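Local coordinates for protein CDA peptide synthetase I (Streptomyces coelicolor, PDB 5DU9) that is a nonribosomal peptide synthetase, represented by its condensation domain of the CoA-acyltransferase clan, at residues A206-R209 against Y210-R214; A215-T218 against G219-T222; Y298-N301 against A302-T305; L317-R320 against P321-F325; E330-S333 against E334-G338. The protein carries 1 engineered substitution. All blocks are in the same frame, centred on the assembly; numbering follows the deposited sequence.

Interaction 1 (A206-R209 against Y210-R214); sequences ASAR and YERDR
Arg212 meets the guanidinium of Arg209 edge-on, one turn apart at the start of helix 208-220. NH2 of Arg212 sits over the centre of the Arg209 group, 3.7 Å above its plane. The two planes are 89° apart, so CZ of Arg209 lies at the edge of the Arg212 group. Arg212 gets there by bending at chi3 (-58°), which folds its guanidinium back over the backbone. One face then covers Arg209 CA, 3.4 Å from Arg212 NH2, and the carbonyl O of Ala208. The two NH2 groups carry like charge, and the carboxylate of Asp213, not in direct contact with Arg209 NH1, may partly balance it.

The backbone bonds are uneven. Asp213 N gives a good bond to Arg209 O at 2.8 Å. Arg212 N to Ala208 O and Tyr210 N to Ser207 O are weak. Ser207 is the N-cap: its OG accepts a weak bond from Arg209 N at 3.3 Å, and OG is also bonded to Tyr204 O.

Two waters bridge the segments. One donates to Ala208 O and to Glu211 OE1, at 2.8 and 2.9 Å. The other accepts from Arg209 NH1, in the guanidinium plane, and donates to Asp213 OD1 at 2.7 Å. Asp213 OD2 turns to the hydroxyl of Tyr204.

The arginine pair lies at the surface. Elsewhere on this turn, Asp213 touches His342, and the ring of Tyr210 meets that of Phe345. Arg214 NE forms a salt bridge with Glu353 of helix 347-354, and Tyr204 belongs to the preceding helix 194-205.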
# COMPACT_ATOMS: atom_id res chain seq x y z
N ALA A 206 -16.82 -19.89 5.71
CA ALA A 206 -17.69 -21.03 5.98
C ALA A 206 -17.08 -22.36 5.53
O ALA A 206 -17.70 -23.41 5.70
CB ALA A 206 -19.03 -20.83 5.29
N SER A 207 -15.88 -22.32 4.97
CA SER A 207 -15.27 -23.50 4.36
C SER A 207 -14.36 -24.26 5.32
O SER A 207 -14.00 -23.76 6.38
CB SER A 207 -14.47 -23.10 3.12
OG SER A 207 -13.24 -22.50 3.49
N ALA A 208 -13.99 -25.47 4.92
CA ALA A 208 -13.08 -26.30 5.69
C ALA A 208 -11.68 -25.69 5.73
O ALA A 208 -10.92 -25.93 6.67
CB ALA A 208 -13.02 -27.71 5.11
N ARG A 209 -11.35 -24.90 4.72
CA ARG A 209 -10.03 -24.29 4.63
C ARG A 209 -9.79 -23.30 5.76
O ARG A 209 -8.66 -23.15 6.23
CB ARG A 209 -9.84 -23.58 3.28
CG ARG A 209 -8.43 -23.03 3.07
CD ARG A 209 -8.26 -22.46 1.66
NE ARG A 209 -8.50 -23.47 0.64
CZ ARG A 209 -7.58 -24.32 0.19
NH1 ARG A 209 -6.34 -24.29 0.66
NH2 ARG A 209 -7.90 -25.20 -0.75
N TYR A 210 -10.85 -22.64 6.20
CA TYR A 210 -10.73 -21.64 7.26
C TYR A 210 -10.13 -22.25 8.52
O TYR A 210 -9.20 -21.71 9.11
CB TYR A 210 -12.09 -21.01 7.58
CG TYR A 210 -12.03 -20.05 8.75
CD1 TYR A 210 -12.22 -20.50 10.05
CD2 TYR A 210 -11.78 -18.70 8.55
CE1 TYR A 210 -12.17 -19.63 11.12
CE2 TYR A 210 -11.73 -17.82 9.62
CZ TYR A 210 -11.92 -18.29 10.90
OH TYR A 210 -11.86 -17.43 11.96
N GLU A 211 -10.68 -23.40 8.92
CA GLU A 211 -10.21 -24.11 10.10
C GLU A 211 -8.74 -24.50 9.95
O GLU A 211 -7.95 -24.35 10.88
CB GLU A 211 -11.07 -25.35 10.36
CG GLU A 211 -10.59 -26.24 11.49
CD GLU A 211 -11.59 -27.34 11.84
OE1 GLU A 211 -12.36 -27.75 10.94
OE2 GLU A 211 -11.60 -27.78 13.00
N ARG A 212 -8.38 -25.00 8.77
CA ARG A 212 -7.01 -25.41 8.50
C ARG A 212 -6.06 -24.21 8.57
O ARG A 212 -4.97 -24.30 9.13
CB ARG A 212 -6.89 -26.09 7.14
CG ARG A 212 -7.61 -27.43 7.05
CD ARG A 212 -7.18 -28.20 5.81
NE ARG A 212 -7.43 -27.45 4.57
CZ ARG A 212 -8.55 -27.53 3.85
NH1 ARG A 212 -9.55 -28.32 4.23
NH2 ARG A 212 -8.67 -26.80 2.75
N ASP A 213 -6.49 -23.09 7.99
CA ASP A 213 -5.68 -21.87 8.00
C ASP A 213 -5.49 -21.37 9.43
O ASP A 213 -4.39 -20.97 9.81
CB ASP A 213 -6.33 -20.77 7.16
CG ASP A 213 -6.23 -21.03 5.66
OD1 ASP A 213 -5.46 -21.92 5.25
OD2 ASP A 213 -6.92 -20.32 4.90
N ARG A 214 -6.57 -21.37 10.20
CA ARG A 214 -6.52 -20.94 11.59
C ARG A 214 -5.49 -21.76 12.37
O ARG A 214 -4.68 -21.22 13.12
CB ARG A 214 -7.90 -21.09 12.24
CG ARG A 214 -7.99 -20.55 13.65
CD ARG A 214 -9.35 -20.86 14.26
NE ARG A 214 -9.42 -20.56 15.69
CZ ARG A 214 -10.39 -20.96 16.49
NH1 ARG A 214 -11.40 -21.68 16.02
NH2 ARG A 214 -10.37 -20.63 17.78
O HOH W 1 -11.11 -28.22 8.32
O HOH W 2 -5.03 -23.06 2.82

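Interaction 2 (A215-T218 against G219-T222); sequences AYWT and GLFT
At the C-terminal end of helix 208-220, Leu220 and the following Phe221 pack back on Tyr216 and Trp217. Leu220 reaches Tyr216 through CD1, which is 3.5 Å from Tyr216 OH. Its CG stands 4.2 Å above one face of the tyrosine ring, toward the rim. The same CD1 lies 4.1 Å from Trp217 CZ3. The indole has Tyr216 CE2 over the centre of one face and Phe221 CE2 at its edge, 4.0 Å from Trp217 CE3. Trp217 and Phe221 run side by side and point the same way. Both have CG anti to the carbonyl carbon (chi1 -77° and -66°), which puts the two rings along the same side of the chain.

Trp217 NE1 is bonded to His342 O, and Thr218 OG1 to Arg214 O. Leu313 and Pro314 of strand 311-318 touch the indole.

Gly219 N still bonds Ala215 O at 3.0 Å, four residues back. Leu220 N bonds Tyr216 O and, weakly, Trp217 O. Phe221 N bonds Thr218 O at 3.2 Å, three residues back, from above the carbonyl plane. Such a shift to an i+3 bond is a common feature of the C-terminal turn of an alpha helix.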
# COMPACT_ATOMS: atom_id res chain seq x y z
N ALA A 215 -5.52 -23.07 12.16
CA ALA A 215 -4.60 -23.98 12.83
C ALA A 215 -3.16 -23.71 12.41
O ALA A 215 -2.24 -23.73 13.24
CB ALA A 215 -4.98 -25.42 12.55
N TYR A 216 -2.96 -23.48 11.12
CA TYR A 216 -1.62 -23.20 10.60
C TYR A 216 -1.01 -21.98 11.27
O TYR A 216 0.11 -22.02 11.76
CB TYR A 216 -1.66 -22.97 9.08
CG TYR A 216 -0.34 -22.46 8.53
CD1 TYR A 216 0.72 -23.32 8.30
CD2 TYR A 216 -0.17 -21.11 8.24
CE1 TYR A 216 1.92 -22.85 7.80
CE2 TYR A 216 1.03 -20.63 7.74
CZ TYR A 216 2.07 -21.51 7.52
OH TYR A 216 3.26 -21.04 7.03
N TRP A 217 -1.77 -20.89 11.29
CA TRP A 217 -1.24 -19.62 11.77
C TRP A 217 -1.06 -19.60 13.29
O TRP A 217 -0.05 -19.09 13.78
CB TRP A 217 -2.14 -18.47 11.33
CG TRP A 217 -1.94 -18.12 9.90
CD1 TRP A 217 -2.82 -18.31 8.87
CD2 TRP A 217 -0.76 -17.56 9.32
NE1 TRP A 217 -2.27 -17.88 7.69
CE2 TRP A 217 -1.00 -17.42 7.94
CE3 TRP A 217 0.48 -17.16 9.83
CZ2 TRP A 217 -0.05 -16.89 7.07
CZ3 TRP A 217 1.42 -16.63 8.96
CH2 TRP A 217 1.15 -16.51 7.60
N THR A 218 -2.01 -20.15 14.02
CA THR A 218 -1.89 -20.18 15.47
C THR A 218 -0.73 -21.08 15.88
O THR A 218 -0.01 -20.78 16.83
CB THR A 218 -3.18 -20.66 16.15
OG1 THR A 218 -3.59 -21.92 15.60
CG2 THR A 218 -4.29 -19.63 15.95
N GLY A 219 -0.54 -22.17 15.15
CA GLY A 219 0.54 -23.10 15.43
C GLY A 219 1.91 -22.47 15.32
O GLY A 219 2.81 -22.78 16.10
N LEU A 220 2.07 -21.56 14.35
CA LEU A 220 3.35 -20.89 14.11
C LEU A 220 3.74 -19.92 15.22
O LEU A 220 4.92 -19.59 15.37
CB LEU A 220 3.31 -20.11 12.79
CG LEU A 220 3.45 -20.85 11.46
CD1 LEU A 220 3.57 -19.82 10.34
CD2 LEU A 220 4.65 -21.79 11.45
N PHE A 221 2.76 -19.45 15.98
CA PHE A 221 2.99 -18.38 16.96
C PHE A 221 2.51 -18.73 18.36
O PHE A 221 2.03 -17.86 19.10
CB PHE A 221 2.31 -17.09 16.48
CG PHE A 221 2.90 -16.54 15.22
CD1 PHE A 221 3.97 -15.67 15.27
CD2 PHE A 221 2.40 -16.90 13.98
CE1 PHE A 221 4.53 -15.16 14.11
CE2 PHE A 221 2.95 -16.40 12.82
CZ PHE A 221 4.02 -15.53 12.88
N THR A 222 2.65 -20.00 18.74
CA THR A 222 2.27 -20.43 20.08
C THR A 222 3.08 -19.71 21.15
O THR A 222 2.61 -19.52 22.27
CB THR A 222 2.44 -21.95 20.25
OG1 THR A 222 3.75 -22.35 19.82
CG2 THR A 222 1.40 -22.71 19.44

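Interaction 3 (Y298-N301 against A302-T305); sequences YGAN and ARIT. With SO4 (sulfate ion), chain C.
The guanidinium of Arg303 lies over the peptide between Gly299 and Ala300. Gly299 O and Ala300 CA are under one face, 3.4 and 3.3 Å from the plane, both toward the rim. The bend at chi3 (-68°) turns the group back over this peptide. Arg303 N also bonds Gly299 O, at 3.2 Å. The carbonyl of Asn301 is the second flat group. Its O accepts from Thr305 OG1 at 2.7 Å and from Ile304 N at 3.2 Å, on opposite faces of its plane. Neither donor lies in that plane. The two bonds close the end of this short, weakly bonded helix.

A sulfate ion, probably from the crystallisation liquor, sits at the helix start. Its O4 accepts from Asn301 N at 2.7 Å. A water donates to Tyr298 O and to the sulfate O3, and accepts from Ala302 N at 3.0 Å.

Helix 300-303 lies between strands 287-294 and 311-318 in the chain and packs on helix 194-205. Ala302 and Thr305 touch Met197 there, and Asn301 touches Arg196. Asn301 OD1 bonds Asp193 N just before that helix, and Tyr298 OH bonds Ser343 OG.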
# COMPACT_ATOMS: atom_id res chain seq x y z
N TYR A 298 -8.81 -12.89 -4.92
CA TYR A 298 -8.83 -14.26 -5.41
C TYR A 298 -9.84 -14.40 -6.54
O TYR A 298 -11.04 -14.25 -6.34
CB TYR A 298 -9.15 -15.21 -4.25
CG TYR A 298 -8.19 -15.00 -3.11
CD1 TYR A 298 -6.90 -15.51 -3.17
CD2 TYR A 298 -8.54 -14.23 -2.01
CE1 TYR A 298 -6.00 -15.29 -2.15
CE2 TYR A 298 -7.65 -14.01 -0.98
CZ TYR A 298 -6.38 -14.54 -1.06
OH TYR A 298 -5.49 -14.32 -0.03
N GLY A 299 -9.32 -14.67 -7.73
CA GLY A 299 -10.14 -14.83 -8.91
C GLY A 299 -10.15 -13.57 -9.76
O GLY A 299 -9.73 -12.51 -9.31
N ALA A 300 -10.65 -13.70 -10.98
CA ALA A 300 -10.58 -12.61 -11.95
C ALA A 300 -11.42 -11.41 -11.54
O ALA A 300 -10.99 -10.26 -11.70
CB ALA A 300 -11.03 -13.11 -13.32
N ASN A 301 -12.62 -11.66 -11.02
CA ASN A 301 -13.50 -10.57 -10.62
C ASN A 301 -12.87 -9.72 -9.53
O ASN A 301 -12.84 -8.49 -9.62
CB ASN A 301 -14.85 -11.11 -10.14
CG ASN A 301 -15.76 -10.00 -9.63
OD1 ASN A 301 -16.25 -9.18 -10.40
ND2 ASN A 301 -15.99 -9.98 -8.32
N ALA A 302 -12.35 -10.38 -8.51
CA ALA A 302 -11.74 -9.69 -7.38
C ALA A 302 -10.55 -8.85 -7.82
O ALA A 302 -10.33 -7.75 -7.31
CB ALA A 302 -11.33 -10.69 -6.31
N ARG A 303 -9.78 -9.36 -8.78
CA ARG A 303 -8.57 -8.67 -9.21
C ARG A 303 -8.84 -7.29 -9.81
O ARG A 303 -8.00 -6.39 -9.71
CB ARG A 303 -7.81 -9.53 -10.23
CG ARG A 303 -6.94 -10.60 -9.58
CD ARG A 303 -5.94 -11.20 -10.55
NE ARG A 303 -6.59 -11.99 -11.60
CZ ARG A 303 -6.95 -13.26 -11.47
NH1 ARG A 303 -6.74 -13.91 -10.33
NH2 ARG A 303 -7.53 -13.89 -12.48
N ILE A 304 -10.02 -7.11 -10.40
CA ILE A 304 -10.35 -5.85 -11.08
C ILE A 304 -11.49 -5.08 -10.41
O ILE A 304 -12.15 -4.27 -11.05
CB ILE A 304 -10.72 -6.10 -12.56
CG1 ILE A 304 -11.92 -7.05 -12.66
CG2 ILE A 304 -9.53 -6.67 -13.31
CD1 ILE A 304 -12.56 -7.09 -14.04
N THR A 305 -11.69 -5.32 -9.12
CA THR A 305 -12.72 -4.60 -8.36
C THR A 305 -12.09 -3.57 -7.44
O THR A 305 -11.52 -3.93 -6.41
CB THR A 305 -13.58 -5.57 -7.53
OG1 THR A 305 -14.20 -6.53 -8.40
CG2 THR A 305 -14.67 -4.82 -6.77
S SO4 C . -14.51 -15.08 -10.78
O1 SO4 C . -14.00 -16.42 -11.06
O2 SO4 C . -15.92 -15.00 -11.15
O3 SO4 C . -14.36 -14.79 -9.36
O4 SO4 C . -13.74 -14.11 -11.56
O HOH W 3 -12.94 -13.28 -7.96

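Interaction 4 (L317-R320 against P321-F325); sequences LAVR and PGESF
Glu323 folds back on Arg320 across a type II beta turn that runs from Arg320 to Glu323. Glu323 N closes the turn with a weak bond to Arg320 O, 3.5 Å long. The carboxylate then adds a second weak bond: Glu323 OE1 accepts from Arg320 N at 3.0 Å. Glu323 has CG anti to its carbonyl carbon (chi1 -72°) and is extended beyond it, which carries the acid back to the backbone just past the strand. OE1 rests 3.6 Å from Val319 CA.

Two waters extend this grip to Ala318 O. One donates to Ala318 O and Glu323 OE1. The other donates to Ala318 O and Glu323 OE2 and accepts from Arg320 NH1 at 2.9 Å, at the edge of the guanidinium. The two charged groups are thus bridged by water, with Arg320 NH1 and Glu323 OE2 4.8 Å apart.

Further out, the turn follows strand 311-318 and leads into helix 325-341. Gly322 N bonds Asp444 OD2, and the backbone of Glu323 pairs with Val443. Val319 pairs through its backbone with Arg286 and touches His280 of helix 267-283. Ser324 is the N-cap of the helix that follows, and its OG accepts from Arg327 N.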
# COMPACT_ATOMS: atom_id res chain seq x y z
N LEU A 317 11.04 -15.64 10.42
CA LEU A 317 12.29 -16.06 9.79
C LEU A 317 13.35 -16.29 10.84
O LEU A 317 13.60 -15.42 11.68
CB LEU A 317 12.76 -14.99 8.80
CG LEU A 317 11.71 -14.49 7.81
CD1 LEU A 317 12.11 -13.16 7.20
CD2 LEU A 317 11.48 -15.53 6.73
N ALA A 318 13.99 -17.46 10.81
CA ALA A 318 15.13 -17.73 11.67
C ALA A 318 16.40 -17.48 10.88
O ALA A 318 16.58 -18.01 9.79
CB ALA A 318 15.09 -19.16 12.19
N VAL A 319 17.27 -16.63 11.43
CA VAL A 319 18.57 -16.36 10.83
C VAL A 319 19.64 -16.90 11.78
O VAL A 319 19.93 -16.31 12.82
CB VAL A 319 18.79 -14.86 10.56
CG1 VAL A 319 20.12 -14.63 9.86
CG2 VAL A 319 17.66 -14.30 9.71
N ARG A 320 20.19 -18.05 11.42
CA ARG A 320 21.13 -18.75 12.28
C ARG A 320 22.55 -18.28 12.02
O ARG A 320 22.84 -17.71 10.97
CB ARG A 320 21.02 -20.26 12.06
CG ARG A 320 19.77 -20.88 12.67
CD ARG A 320 19.61 -22.34 12.25
NE ARG A 320 18.54 -23.01 12.98
CZ ARG A 320 17.26 -23.00 12.62
NH1 ARG A 320 16.86 -22.34 11.54
NH2 ARG A 320 16.36 -23.65 13.35
N PRO A 321 23.45 -18.49 13.00
CA PRO A 321 24.83 -18.04 12.80
C PRO A 321 25.49 -18.65 11.58
O PRO A 321 25.33 -19.85 11.33
CB PRO A 321 25.54 -18.50 14.09
CG PRO A 321 24.46 -18.70 15.09
CD PRO A 321 23.26 -19.14 14.31
N GLY A 322 26.21 -17.83 10.81
CA GLY A 322 27.05 -18.33 9.73
C GLY A 322 26.34 -18.49 8.40
O GLY A 322 26.96 -18.88 7.42
N GLU A 323 25.05 -18.19 8.36
CA GLU A 323 24.28 -18.34 7.13
C GLU A 323 24.65 -17.24 6.12
O GLU A 323 24.94 -16.11 6.50
CB GLU A 323 22.78 -18.31 7.41
CG GLU A 323 22.28 -19.56 8.11
CD GLU A 323 20.78 -19.54 8.36
OE1 GLU A 323 20.20 -18.44 8.43
OE2 GLU A 323 20.19 -20.64 8.48
N SER A 324 24.62 -17.60 4.84
CA SER A 324 24.85 -16.64 3.77
C SER A 324 23.59 -15.84 3.49
O SER A 324 22.50 -16.22 3.90
CB SER A 324 25.28 -17.35 2.49
OG SER A 324 24.20 -18.13 2.00
N PHE A 325 23.72 -14.74 2.75
CA PHE A 325 22.54 -13.98 2.36
C PHE A 325 21.66 -14.84 1.46
O PHE A 325 20.44 -14.82 1.57
CB PHE A 325 22.92 -12.68 1.66
CG PHE A 325 21.74 -11.84 1.27
CD1 PHE A 325 20.80 -11.46 2.21
CD2 PHE A 325 21.56 -11.43 -0.04
CE1 PHE A 325 19.71 -10.69 1.86
CE2 PHE A 325 20.46 -10.67 -0.40
CZ PHE A 325 19.54 -10.29 0.55
O HOH W 4 17.84 -17.80 7.29
O HOH W 5 17.78 -20.45 9.61

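Interaction 5 (E330-S333 against E334-G338); sequences ETVS and EAMSG
Glu330 O takes a bond from Glu334 N at 3.0 Å and also touches the CB of Glu334. Next, Thr331 O accepts from Ala335 N at 3.0 Å, and the CB of Ala335 lies 3.6 Å from the same oxygen. Thr331 OG1 turns back to Arg327 O. These are the regular i to i+4 bonds of an alpha helix, 325-341. One side of this helix lies against strand 311-318, where Ala335 meets Leu315.

Val332 O has the shortest backbone bond here, 2.8 Å to Met336 N. The side chains of Val332 and Met336 lie side by side and point the same way, with Val332 CG1 4.1 Å from Met336 CG. Met336 CG also presses on the backbone, 3.3 Å from Val332 O. The chain then bends at chi2 (-67°) and chi3 (-68°), so SD and CE turn away from Val332. Both residues are buried: Val332 touches Ile272 and Ala273 of helix 267-283, and Met336 touches Leu315 and Arg269.

Ser333 O accepts from Ser337 N at 3.0 Å, while Ser333 OG bonds Val329 O.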
# COMPACT_ATOMS: atom_id res chain seq x y z
N GLU A 330 16.58 -18.13 0.79
CA GLU A 330 15.91 -19.43 0.79
C GLU A 330 14.94 -19.56 1.97
O GLU A 330 13.85 -20.11 1.83
CB GLU A 330 16.94 -20.56 0.82
CG GLU A 330 17.75 -20.69 -0.45
CD GLU A 330 18.88 -21.70 -0.32
OE1 GLU A 330 18.97 -22.38 0.73
OE2 GLU A 330 19.68 -21.82 -1.27
N THR A 331 15.36 -19.06 3.13
CA THR A 331 14.52 -19.09 4.32
C THR A 331 13.25 -18.28 4.07
O THR A 331 12.15 -18.70 4.44
CB THR A 331 15.29 -18.55 5.54
OG1 THR A 331 16.41 -19.40 5.79
CG2 THR A 331 14.40 -18.49 6.78
N VAL A 332 13.41 -17.12 3.44
CA VAL A 332 12.28 -16.28 3.10
C VAL A 332 11.34 -17.00 2.13
O VAL A 332 10.12 -16.98 2.30
CB VAL A 332 12.75 -14.94 2.47
CG1 VAL A 332 11.60 -14.20 1.79
CG2 VAL A 332 13.38 -14.07 3.54
N SER A 333 11.91 -17.64 1.12
CA SER A 333 11.11 -18.37 0.14
C SER A 333 10.29 -19.49 0.78
O SER A 333 9.12 -19.68 0.44
CB SER A 333 12.02 -18.94 -0.96
OG SER A 333 12.54 -17.91 -1.78
N GLU A 334 10.90 -20.22 1.72
CA GLU A 334 10.21 -21.31 2.40
C GLU A 334 9.06 -20.78 3.25
O GLU A 334 7.96 -21.34 3.24
CB GLU A 334 11.19 -22.09 3.28
CG GLU A 334 10.55 -23.22 4.06
CD GLU A 334 11.56 -24.12 4.75
OE1 GLU A 334 11.15 -24.93 5.61
OE2 GLU A 334 12.77 -24.02 4.43
N ALA A 335 9.31 -19.70 3.99
CA ALA A 335 8.29 -19.11 4.84
C ALA A 335 7.16 -18.51 4.01
O ALA A 335 5.99 -18.63 4.37
CB ALA A 335 8.91 -18.05 5.74
N MET A 336 7.51 -17.85 2.90
CA MET A 336 6.50 -17.24 2.04
C MET A 336 5.61 -18.30 1.39
O MET A 336 4.42 -18.07 1.18
CB MET A 336 7.16 -16.38 0.96
CG MET A 336 7.60 -15.02 1.45
SD MET A 336 6.22 -13.94 1.89
CE MET A 336 5.48 -13.63 0.30
N SER A 337 6.18 -19.46 1.08
CA SER A 337 5.37 -20.53 0.51
C SER A 337 4.22 -20.88 1.44
O SER A 337 3.08 -21.05 1.00
CB SER A 337 6.23 -21.77 0.23
OG SER A 337 7.15 -21.51 -0.82
N GLY A 338 4.51 -20.95 2.74
CA GLY A 338 3.49 -21.27 3.72
C GLY A 338 2.51 -20.13 3.91
O GLY A 338 1.31 -20.34 4.06

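Interactions 1 and 2 are successive parts of helix 208-220, their centres 13 Å apart. Interactions 4 and 5 are likewise 13 Å apart, and there strand 311-318 passes through the turn into helix 325-341. They touch where Leu317 CD2 meets Ala335 CB at 3.7 Å. The two pairs join at Tyr216 OH, 3.3 Å from Gly338 CA. His342 links them further: its O bonds Trp217 NE1, and its ND1 bonds Gly338 O. Interaction 3 stands apart, with nearest atoms about 8 Å from interaction 1. The bound (2S)-2-amino-N-butyl-propanamide is about 13 Å from the side chain of Tyr298 and about 14 Å from that of Met336.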